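PDB 2UX8: glucose-1-phosphate uridylyltransferase, which probably catalyses the formation of UDP-glucose and diphosphate from UTP and alpha-D-glucose 1-phosphate. Local coordinates for residues C[141-146]-C[271-276]; C[196-201]-C[205-210]; C[220-225]-C[240-245]. All coordinates share one frame; numbering follows the deposited sequence.

Interaction 1: residues C[141-146]-C[271-276]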
loop_
_atom_site.group_PDB
_atom_site.type_symbol
_atom_site.label_atom_id
_atom_site.label_comp_id
_atom_site.label_asym_id
_atom_site.label_seq_id
_atom_site.Cartn_x
_atom_site.Cartn_y
_atom_site.Cartn_z
ATOM N N ASP C 141 -17.722 3.056 14.821
ATOM C CA ASP C 141 -18.806 3.879 14.279
ATOM C C ASP C 141 -19.657 4.457 15.405
ATOM O O ASP C 141 -20.306 5.489 15.237
ATOM C CB ASP C 141 -19.707 3.071 13.353
ATOM C CG ASP C 141 -19.312 3.198 11.894
ATOM O OD1 ASP C 141 -18.268 3.817 11.603
ATOM O OD2 ASP C 141 -20.049 2.670 11.037
ATOM N N ASP C 142 -19.676 3.776 16.546
ATOM C CA ASP C 142 -20.423 4.260 17.696
ATOM C C ASP C 142 -19.492 5.176 18.492
ATOM O O ASP C 142 -18.708 4.733 19.339
ATOM C CB ASP C 142 -20.926 3.086 18.545
ATOM C CG ASP C 142 -22.243 2.529 18.031
ATOM O OD1 ASP C 142 -22.563 1.356 18.305
ATOM O OD2 ASP C 142 -22.970 3.279 17.350
ATOM N N PHE C 143 -19.575 6.462 18.166
ATOM C CA PHE C 143 -18.765 7.485 18.799
ATOM C C PHE C 143 -19.373 7.760 20.181
ATOM O O PHE C 143 -20.497 8.263 20.301
ATOM C CB PHE C 143 -18.772 8.735 17.912
ATOM C CG PHE C 143 -17.878 9.826 18.397
ATOM C CD1 PHE C 143 -16.502 9.706 18.309
ATOM C CD2 PHE C 143 -18.416 10.949 19.021
ATOM C CE1 PHE C 143 -15.671 10.689 18.848
ATOM C CE2 PHE C 143 -17.592 11.931 19.562
ATOM C CZ PHE C 143 -16.219 11.800 19.476
ATOM N N MET C 144 -18.636 7.394 21.223
ATOM C CA MET C 144 -19.104 7.573 22.588
ATOM C C MET C 144 -18.456 8.792 23.235
ATOM O O MET C 144 -17.295 8.762 23.642
ATOM C CB MET C 144 -18.811 6.314 23.411
ATOM C CG MET C 144 -19.340 5.039 22.776
ATOM S SD MET C 144 -21.127 5.072 22.507
ATOM C CE MET C 144 -21.688 4.204 23.983
ATOM N N PHE C 145 -19.233 9.858 23.345
ATOM C CA PHE C 145 -18.746 11.102 23.912
ATOM C C PHE C 145 -19.080 11.259 25.399
ATOM O O PHE C 145 -20.251 11.288 25.782
ATOM C CB PHE C 145 -19.339 12.269 23.116
ATOM C CG PHE C 145 -18.613 13.557 23.305
ATOM C CD1 PHE C 145 -17.228 13.577 23.400
ATOM C CD2 PHE C 145 -19.305 14.758 23.334
ATOM C CE1 PHE C 145 -16.548 14.770 23.517
ATOM C CE2 PHE C 145 -18.633 15.963 23.449
ATOM C CZ PHE C 145 -17.250 15.970 23.542
ATOM N N GLY C 146 -18.048 11.366 26.232
ATOM C CA GLY C 146 -18.267 11.529 27.658
ATOM C C GLY C 146 -17.057 11.146 28.484
ATOM O O GLY C 146 -16.115 10.555 27.962
ATOM N N ILE C 271 -21.943 14.225 11.262
ATOM C CA ILE C 271 -21.889 15.675 11.324
ATOM C C ILE C 271 -22.189 16.209 12.725
ATOM O O ILE C 271 -21.516 17.123 13.211
ATOM C CB ILE C 271 -22.835 16.285 10.271
ATOM C CG1 ILE C 271 -22.132 16.255 8.911
ATOM C CG2 ILE C 271 -23.210 17.715 10.643
ATOM C CD1 ILE C 271 -23.060 16.293 7.736
ATOM N N GLN C 272 -23.183 15.620 13.379
ATOM C CA GLN C 272 -23.538 16.043 14.719
ATOM C C GLN C 272 -22.376 15.817 15.672
ATOM O O GLN C 272 -22.092 16.665 16.509
ATOM C CB GLN C 272 -24.787 15.302 15.189
ATOM C CG GLN C 272 -26.054 15.843 14.572
ATOM C CD GLN C 272 -27.225 14.910 14.744
ATOM O OE1 GLN C 272 -27.300 14.170 15.721
ATOM N NE2 GLN C 272 -28.157 14.944 13.799
ATOM N N ALA C 273 -21.695 14.687 15.537
ATOM C CA ALA C 273 -20.556 14.407 16.405
ATOM C C ALA C 273 -19.477 15.473 16.239
ATOM O O ALA C 273 -18.944 15.980 17.233
ATOM C CB ALA C 273 -19.974 13.034 16.100
ATOM N N ASN C 274 -19.161 15.809 14.988
ATOM C CA ASN C 274 -18.152 16.819 14.675
ATOM C C ASN C 274 -18.488 18.149 15.329
ATOM O O ASN C 274 -17.623 18.835 15.867
ATOM C CB ASN C 274 -18.066 17.022 13.161
ATOM C CG ASN C 274 -17.041 16.119 12.504
ATOM O OD1 ASN C 274 -15.863 16.463 12.436
ATOM N ND2 ASN C 274 -17.483 14.954 12.023
ATOM N N LEU C 275 -19.756 18.515 15.266
ATOM C CA LEU C 275 -20.206 19.764 15.840
ATOM C C LEU C 275 -20.070 19.759 17.363
ATOM O O LEU C 275 -19.571 20.718 17.970
ATOM C CB LEU C 275 -21.659 20.000 15.447
ATOM C CG LEU C 275 -22.324 21.204 16.091
ATOM C CD1 LEU C 275 -21.496 22.446 15.818
ATOM C CD2 LEU C 275 -23.730 21.339 15.545
ATOM N N ALA C 276 -20.527 18.669 17.970
ATOM C CA ALA C 276 -20.482 18.514 19.412
ATOM C C ALA C 276 -19.071 18.653 19.939
ATOM O O ALA C 276 -18.819 19.410 20.868
ATOM C CB ALA C 276 -21.048 17.158 19.808
#
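A small two-stranded antiparallel sheet in the nucleotidyltransferase domain, strand 142-145 paired with 260-263, rests its aromatic side on helix 267-279 through Phe143 and Phe145. These two residues, two apart along the strand, point toward Ala273 and Ala276, which are three apart along the helix. Phe143 carries the apolar part: its ring carbon CD2 meets the methyl CB of Ala273 at 3.9 Å. With CG anti to the backbone N (chi1 -175°), the ring of Phe143 swings out from the strand to the helix surface. Phe145 makes a looser touch, CE2 lying 4.3 Å from the carbonyl O of Ala276. The two alanines keep this side of the helix low, and the backbones at Phe143 and Ala273 come to 7.5 Å between CA atoms. Asp142 and Met144 point the other way; OD2 of Asp142 forms a salt bridge with Arg261, and OD1 accepts a hydrogen bond from Gly214 N and makes a weak one to O6 of the bound glucose 1-phosphate. Tyr50 of helix 47-57 meets the Phe143 ring edge-to-face; Tyr262 of strand 260-263 touches Phe143, Ala273 and Ala276; Phe291 of a second subunit packs on Ala276.

Interaction 2: residues C[196-201]-C[205-210]. With G1P (1-O-phosphono-alpha-D-glucopyranose), chain K.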
loop_
_atom_site.group_PDB
_atom_site.type_symbol
_atom_site.label_atom_id
_atom_site.label_comp_id
_atom_site.label_asym_id
_atom_site.label_seq_id
_atom_site.Cartn_x
_atom_site.Cartn_y
_atom_site.Cartn_z
ATOM N N GLY C 196 -32.650 -11.875 28.002
ATOM C CA GLY C 196 -32.761 -12.400 26.659
ATOM C C GLY C 196 -32.391 -11.344 25.648
ATOM O O GLY C 196 -32.327 -10.156 25.968
ATOM N N LEU C 197 -32.148 -11.777 24.418
ATOM C CA LEU C 197 -31.779 -10.850 23.371
ATOM C C LEU C 197 -32.007 -11.439 22.001
ATOM O O LEU C 197 -31.701 -12.601 21.756
ATOM C CB LEU C 197 -30.311 -10.429 23.537
ATOM C CG LEU C 197 -29.196 -11.477 23.582
ATOM C CD1 LEU C 197 -27.913 -10.810 24.049
ATOM C CD2 LEU C 197 -29.551 -12.594 24.536
ATOM N N VAL C 198 -32.571 -10.632 21.113
ATOM C CA VAL C 198 -32.825 -11.058 19.749
ATOM C C VAL C 198 -32.200 -10.036 18.804
ATOM O O VAL C 198 -32.320 -8.826 19.020
ATOM C CB VAL C 198 -34.335 -11.170 19.471
ATOM C CG1 VAL C 198 -34.919 -12.317 20.269
ATOM C CG2 VAL C 198 -35.030 -9.877 19.843
ATOM N N GLU C 199 -31.519 -10.526 17.773
ATOM C CA GLU C 199 -30.859 -9.672 16.777
ATOM C C GLU C 199 -31.963 -9.039 15.933
ATOM O O GLU C 199 -32.856 -9.722 15.551
ATOM C CB GLU C 199 -29.975 -10.534 15.863
ATOM C CG GLU C 199 -28.553 -10.035 15.630
ATOM C CD GLU C 199 -28.463 -8.546 15.391
ATOM O OE1 GLU C 199 -29.231 -8.013 14.574
ATOM O OE2 GLU C 199 -27.610 -7.904 16.019
ATOM N N LYS C 200 -31.921 -7.752 15.638
ATOM C CA LYS C 200 -32.959 -7.107 14.820
ATOM C C LYS C 200 -34.359 -7.753 14.717
ATOM O O LYS C 200 -34.716 -8.317 13.680
ATOM C CB LYS C 200 -32.426 -6.889 13.403
ATOM C CG LYS C 200 -31.189 -6.025 13.336
ATOM C CD LYS C 200 -30.929 -5.533 11.926
ATOM C CE LYS C 200 -29.674 -4.682 11.877
ATOM N NZ LYS C 200 -29.438 -4.068 10.549
ATOM N N PRO C 201 -35.180 -7.647 15.776
ATOM C CA PRO C 201 -36.528 -8.230 15.756
ATOM C C PRO C 201 -37.422 -7.562 14.708
ATOM O O PRO C 201 -37.109 -6.474 14.227
ATOM C CB PRO C 201 -37.026 -7.974 17.170
ATOM C CG PRO C 201 -36.375 -6.667 17.503
ATOM C CD PRO C 201 -34.965 -6.877 17.014
ATOM N N THR C 205 -42.550 -7.260 17.134
ATOM C CA THR C 205 -42.093 -8.273 18.063
ATOM C C THR C 205 -40.913 -7.839 18.916
ATOM O O THR C 205 -40.085 -8.657 19.312
ATOM C CB THR C 205 -41.721 -9.583 17.353
ATOM O OG1 THR C 205 -41.091 -10.465 18.287
ATOM C CG2 THR C 205 -40.783 -9.328 16.217
ATOM N N ALA C 206 -40.838 -6.549 19.214
ATOM C CA ALA C 206 -39.763 -6.042 20.055
ATOM C C ALA C 206 -40.041 -6.295 21.542
ATOM O O ALA C 206 -40.956 -5.712 22.122
ATOM C CB ALA C 206 -39.578 -4.551 19.820
ATOM N N PRO C 207 -39.251 -7.173 22.176
ATOM C CA PRO C 207 -39.441 -7.468 23.601
ATOM C C PRO C 207 -39.371 -6.211 24.475
ATOM O O PRO C 207 -39.924 -6.178 25.574
ATOM C CB PRO C 207 -38.299 -8.433 23.901
ATOM C CG PRO C 207 -38.179 -9.197 22.623
ATOM C CD PRO C 207 -38.275 -8.103 21.576
ATOM N N SER C 208 -38.670 -5.190 23.985
ATOM C CA SER C 208 -38.516 -3.931 24.711
ATOM C C SER C 208 -37.885 -2.881 23.813
ATOM O O SER C 208 -37.936 -2.979 22.586
ATOM C CB SER C 208 -37.631 -4.116 25.950
ATOM O OG SER C 208 -36.261 -4.222 25.596
ATOM N N ASN C 209 -37.277 -1.880 24.439
ATOM C CA ASN C 209 -36.642 -0.803 23.701
ATOM C C ASN C 209 -35.132 -0.676 23.895
ATOM O O ASN C 209 -34.470 -0.020 23.090
ATOM C CB ASN C 209 -37.299 0.536 24.054
ATOM C CG ASN C 209 -38.656 0.715 23.403
ATOM O OD1 ASN C 209 -39.650 0.114 23.818
ATOM N ND2 ASN C 209 -38.701 1.543 22.368
ATOM N N LEU C 210 -34.571 -1.282 24.942
ATOM C CA LEU C 210 -33.131 -1.133 25.131
ATOM C C LEU C 210 -32.329 -2.052 24.215
ATOM O O LEU C 210 -32.353 -3.279 24.329
ATOM C CB LEU C 210 -32.718 -1.306 26.600
ATOM C CG LEU C 210 -32.559 -2.664 27.260
ATOM C CD1 LEU C 210 -31.806 -2.479 28.565
ATOM C CD2 LEU C 210 -33.916 -3.299 27.494
HETATM C C1 G1P K . -24.354 -5.006 15.653
HETATM C C2 G1P K . -25.033 -6.045 16.568
HETATM C C3 G1P K . -26.378 -5.473 17.046
HETATM C C4 G1P K . -26.092 -4.196 17.830
HETATM C C5 G1P K . -25.382 -3.199 16.886
HETATM C C6 G1P K . -25.066 -1.911 17.661
HETATM O O1 G1P K . -25.185 -4.790 14.490
HETATM O O2 G1P K . -25.250 -7.245 15.828
HETATM O O3 G1P K . -27.021 -6.412 17.896
HETATM O O4 G1P K . -27.326 -3.642 18.287
HETATM O O5 G1P K . -24.132 -3.769 16.404
HETATM O O6 G1P K . -24.399 -0.969 16.816
HETATM P P G1P K . -24.417 -3.852 13.411
HETATM O O1P G1P K . -23.119 -4.457 13.017
HETATM O O2P G1P K . -25.352 -3.665 12.124
HETATM O O3P G1P K . -24.147 -2.393 14.041
#
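Pro201 packs against Thr205 and Ala206 just two residues beyond Glu199, the residue of this loop that holds the sugar. OE2 of Glu199 accepts two hydrogen bonds from glucose 1-phosphate, one from O2 at 2.5 Å and the other from O3, so a single carboxylate oxygen bridges neighbouring hydroxyls of the glucose ring. The Glu199 chain bends at its second torsion (chi2 -43°), turning the carboxylate out of the loop and onto the ligand. An alanine here takes away the acceptor shared by O2 and O3, and the glucose ring would probably be less firmly fixed at this edge.

Behind the glutamate the loop closes on itself without a hydrogen bond between its two arms. CB of Pro201 lies 3.8 Å from the carbonyl O of Thr205 and 4.1 Å from the Thr205 methyl CG2, while CG of Pro201 reaches CB of Ala206 at 4.5 Å. Three residues before Pro201, Val198 reaches toward Pro207, tip to tip, CG2 of Val198 at 4.1 Å from CD of Pro207. Further out, Val198 and Gly196 are hydrogen-bonded through their backbones to Ile181 and Thr183 of strand 181-188, and Ser208 OG bonds to Ile182 O, so both arms of the loop lean on the same strand. Asn209 ND2 is held by Asp173 OD1 and Val171 O.

Gly180 N and Val212 O also bond to the ligand. The Val-Glu-Lys-Pro run at 198-201 is the sugar-binding sequence familiar from nucleoside diphosphate-sugar pyrophosphorylases, whose glutamate binds hydroxyls of the glucose, here at the end of strand 191-198.

Interaction 3: residues C[220-225]-C[240-245]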
loop_
_atom_site.group_PDB
_atom_site.type_symbol
_atom_site.label_atom_id
_atom_site.label_comp_id
_atom_site.label_asym_id
_atom_site.label_seq_id
_atom_site.Cartn_x
_atom_site.Cartn_y
_atom_site.Cartn_z
ATOM N N PRO C 220 -14.357 -15.629 27.626
ATOM C CA PRO C 220 -13.808 -16.572 26.650
ATOM C C PRO C 220 -14.757 -17.668 26.170
ATOM O O PRO C 220 -14.573 -18.208 25.077
ATOM C CB PRO C 220 -12.560 -17.117 27.354
ATOM C CG PRO C 220 -12.882 -16.952 28.812
ATOM C CD PRO C 220 -13.522 -15.591 28.838
ATOM N N GLU C 221 -15.778 -17.989 26.962
ATOM C CA GLU C 221 -16.715 -19.030 26.555
ATOM C C GLU C 221 -17.461 -18.594 25.300
ATOM O O GLU C 221 -17.941 -19.427 24.531
ATOM C CB GLU C 221 -17.724 -19.349 27.666
ATOM C CG GLU C 221 -17.480 -18.680 29.019
ATOM C CD GLU C 221 -16.162 -19.080 29.687
ATOM O OE1 GLU C 221 -15.706 -20.231 29.489
ATOM O OE2 GLU C 221 -15.596 -18.244 30.433
ATOM N N VAL C 222 -17.550 -17.285 25.086
ATOM C CA VAL C 222 -18.243 -16.777 23.906
ATOM C C VAL C 222 -17.455 -17.085 22.638
ATOM O O VAL C 222 -18.043 -17.346 21.589
ATOM C CB VAL C 222 -18.483 -15.260 23.993
ATOM C CG1 VAL C 222 -19.330 -14.810 22.804
ATOM C CG2 VAL C 222 -19.172 -14.917 25.314
ATOM N N MET C 223 -16.128 -17.044 22.737
ATOM C CA MET C 223 -15.271 -17.363 21.596
ATOM C C MET C 223 -15.508 -18.824 21.241
ATOM O O MET C 223 -15.759 -19.164 20.085
ATOM C CB MET C 223 -13.793 -17.166 21.949
ATOM C CG MET C 223 -13.246 -15.794 21.630
ATOM S SD MET C 223 -13.048 -15.510 19.865
ATOM C CE MET C 223 -14.586 -14.990 19.437
ATOM N N ARG C 224 -15.425 -19.677 22.256
ATOM C CA ARG C 224 -15.638 -21.109 22.108
ATOM C C ARG C 224 -16.933 -21.398 21.374
ATOM O O ARG C 224 -16.971 -22.234 20.471
ATOM C CB ARG C 224 -15.681 -21.773 23.486
ATOM C CG ARG C 224 -14.319 -21.982 24.133
ATOM C CD ARG C 224 -13.416 -20.798 23.871
ATOM N NE ARG C 224 -12.050 -20.993 24.343
ATOM C CZ ARG C 224 -11.019 -20.260 23.932
ATOM N NH1 ARG C 224 -11.208 -19.294 23.038
ATOM N NH2 ARG C 224 -9.805 -20.483 24.416
ATOM N N ILE C 225 -17.995 -20.705 21.766
ATOM C CA ILE C 225 -19.292 -20.904 21.148
ATOM C C ILE C 225 -19.303 -20.480 19.701
ATOM O O ILE C 225 -20.042 -21.047 18.893
ATOM C CB ILE C 225 -20.371 -20.152 21.928
ATOM C CG1 ILE C 225 -20.708 -20.958 23.163
ATOM C CG2 ILE C 225 -21.621 -19.951 21.099
ATOM C CD1 ILE C 225 -21.664 -20.299 24.021
ATOM N N THR C 240 -24.754 -12.432 18.439
ATOM C CA THR C 240 -25.864 -12.240 19.337
ATOM C C THR C 240 -26.224 -13.613 19.802
ATOM O O THR C 240 -26.216 -13.907 20.994
ATOM C CB THR C 240 -27.146 -11.760 18.694
ATOM O OG1 THR C 240 -27.019 -11.771 17.276
ATOM C CG2 THR C 240 -27.478 -10.405 19.193
ATOM N N ASP C 241 -26.578 -14.462 18.847
ATOM C CA ASP C 241 -26.965 -15.817 19.210
ATOM C C ASP C 241 -25.955 -16.486 20.076
ATOM O O ASP C 241 -26.258 -17.519 20.643
ATOM C CB ASP C 241 -27.097 -16.772 18.027
ATOM C CG ASP C 241 -27.054 -16.075 16.732
ATOM O OD1 ASP C 241 -25.933 -15.871 16.204
ATOM O OD2 ASP C 241 -28.151 -15.719 16.252
ATOM N N ALA C 242 -24.740 -15.974 20.155
ATOM C CA ALA C 242 -23.759 -16.679 20.963
ATOM C C ALA C 242 -23.798 -16.172 22.369
ATOM O O ALA C 242 -23.627 -16.942 23.305
ATOM C CB ALA C 242 -22.358 -16.533 20.383
ATOM N N MET C 243 -24.021 -14.873 22.521
ATOM C CA MET C 243 -24.125 -14.293 23.850
ATOM C C MET C 243 -25.346 -14.899 24.532
ATOM O O MET C 243 -25.339 -15.175 25.726
ATOM C CB MET C 243 -24.287 -12.789 23.752
ATOM C CG MET C 243 -23.156 -12.140 23.020
ATOM S SD MET C 243 -23.227 -10.377 23.175
ATOM C CE MET C 243 -24.242 -9.973 21.743
ATOM N N GLN C 244 -26.391 -15.077 23.734
ATOM C CA GLN C 244 -27.657 -15.681 24.126
ATOM C C GLN C 244 -27.396 -16.932 24.950
ATOM O O GLN C 244 -27.817 -17.051 26.103
ATOM C CB GLN C 244 -28.389 -16.088 22.851
ATOM C CG GLN C 244 -29.615 -15.295 22.523
ATOM C CD GLN C 244 -30.752 -15.660 23.425
ATOM O OE1 GLN C 244 -30.867 -16.808 23.837
ATOM N NE2 GLN C 244 -31.611 -14.697 23.731
ATOM N N ARG C 245 -26.688 -17.866 24.329
ATOM C CA ARG C 245 -26.375 -19.139 24.953
ATOM C C ARG C 245 -25.667 -19.017 26.272
ATOM O O ARG C 245 -25.312 -20.018 26.884
ATOM C CB ARG C 245 -25.546 -20.011 24.009
ATOM C CG ARG C 245 -26.379 -20.896 23.113
ATOM C CD ARG C 245 -25.883 -22.312 23.187
ATOM N NE ARG C 245 -25.134 -22.662 21.994
ATOM C CZ ARG C 245 -23.955 -23.265 22.011
ATOM N NH1 ARG C 245 -23.393 -23.578 23.168
ATOM N NH2 ARG C 245 -23.348 -23.563 20.871
#
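Ile225 lies between Ala242 and Arg245 and carries most of this helix-to-helix contact. From CB, which points toward segment 240-245, the side chain splits. The CG2 branch, set anti to the backbone N, goes to Ala242: CG2 of Ile225 stands 3.6 Å from Ala242 CB and 3.9 Å from Ala242 CA. The same methyl lies above the guanidinium plane of Arg245, shifted toward its rim, with NH2 of Arg245 at 4.0 Å from CG2. The other branch runs along the arginine. CG1 of Ile225 sits over a face of the guanidinium, 3.8 Å from Arg245 NH1. At the tip, CD1 of Ile225 touches both ends of that side chain, NH1 again and Arg245 CB at 3.9 Å. Arg245 can do this because its chain bends at chi2 and chi3 (-130° and -105°), folding the charged group back over the isoleucine; no hydrogen bond joins the two segments, and the arginine meets the isoleucine by van der Waals contact, with the guanidinium nitrogens NH1 and NH2 among the touching atoms.

One turn before Ile225, Val222 adds a second apolar touch, its CG1 at 4.2 Å from Ala242 CB, which makes Ala242 the common floor for both residues. The contact thus joins helix 221-228 to the short helix 240-244 and the turn after it. Val222 also packs on Met246 in the following loop, and Met243, pointing away from helix 221-228, rests on Tyr216 and Leu218 of strand 215-218.

How the interactions relate
From the N terminus, the chain first passes 141-146, which opens the long loop of interaction 1. Inside that loop, strand 191-198 leads to interaction 2, a tight closure in which 205-210 returns to 196-201 across only three residues. After strands 210-213 and 215-218 comes interaction 3, where 240-245 folds back on 220-225 and brackets residues 231-237, which are not modelled. Finally 271-276 closes interaction 1. The two inner contacts follow one another in series, nested in the outer one, and none cross. Interactions 2 and 3 touch, Leu197 O bonding to Gln244 NE2, which ties the sugar-binding loop to helix 240-244; interaction 1 lies apart, joining the small sheet to helix 267-279.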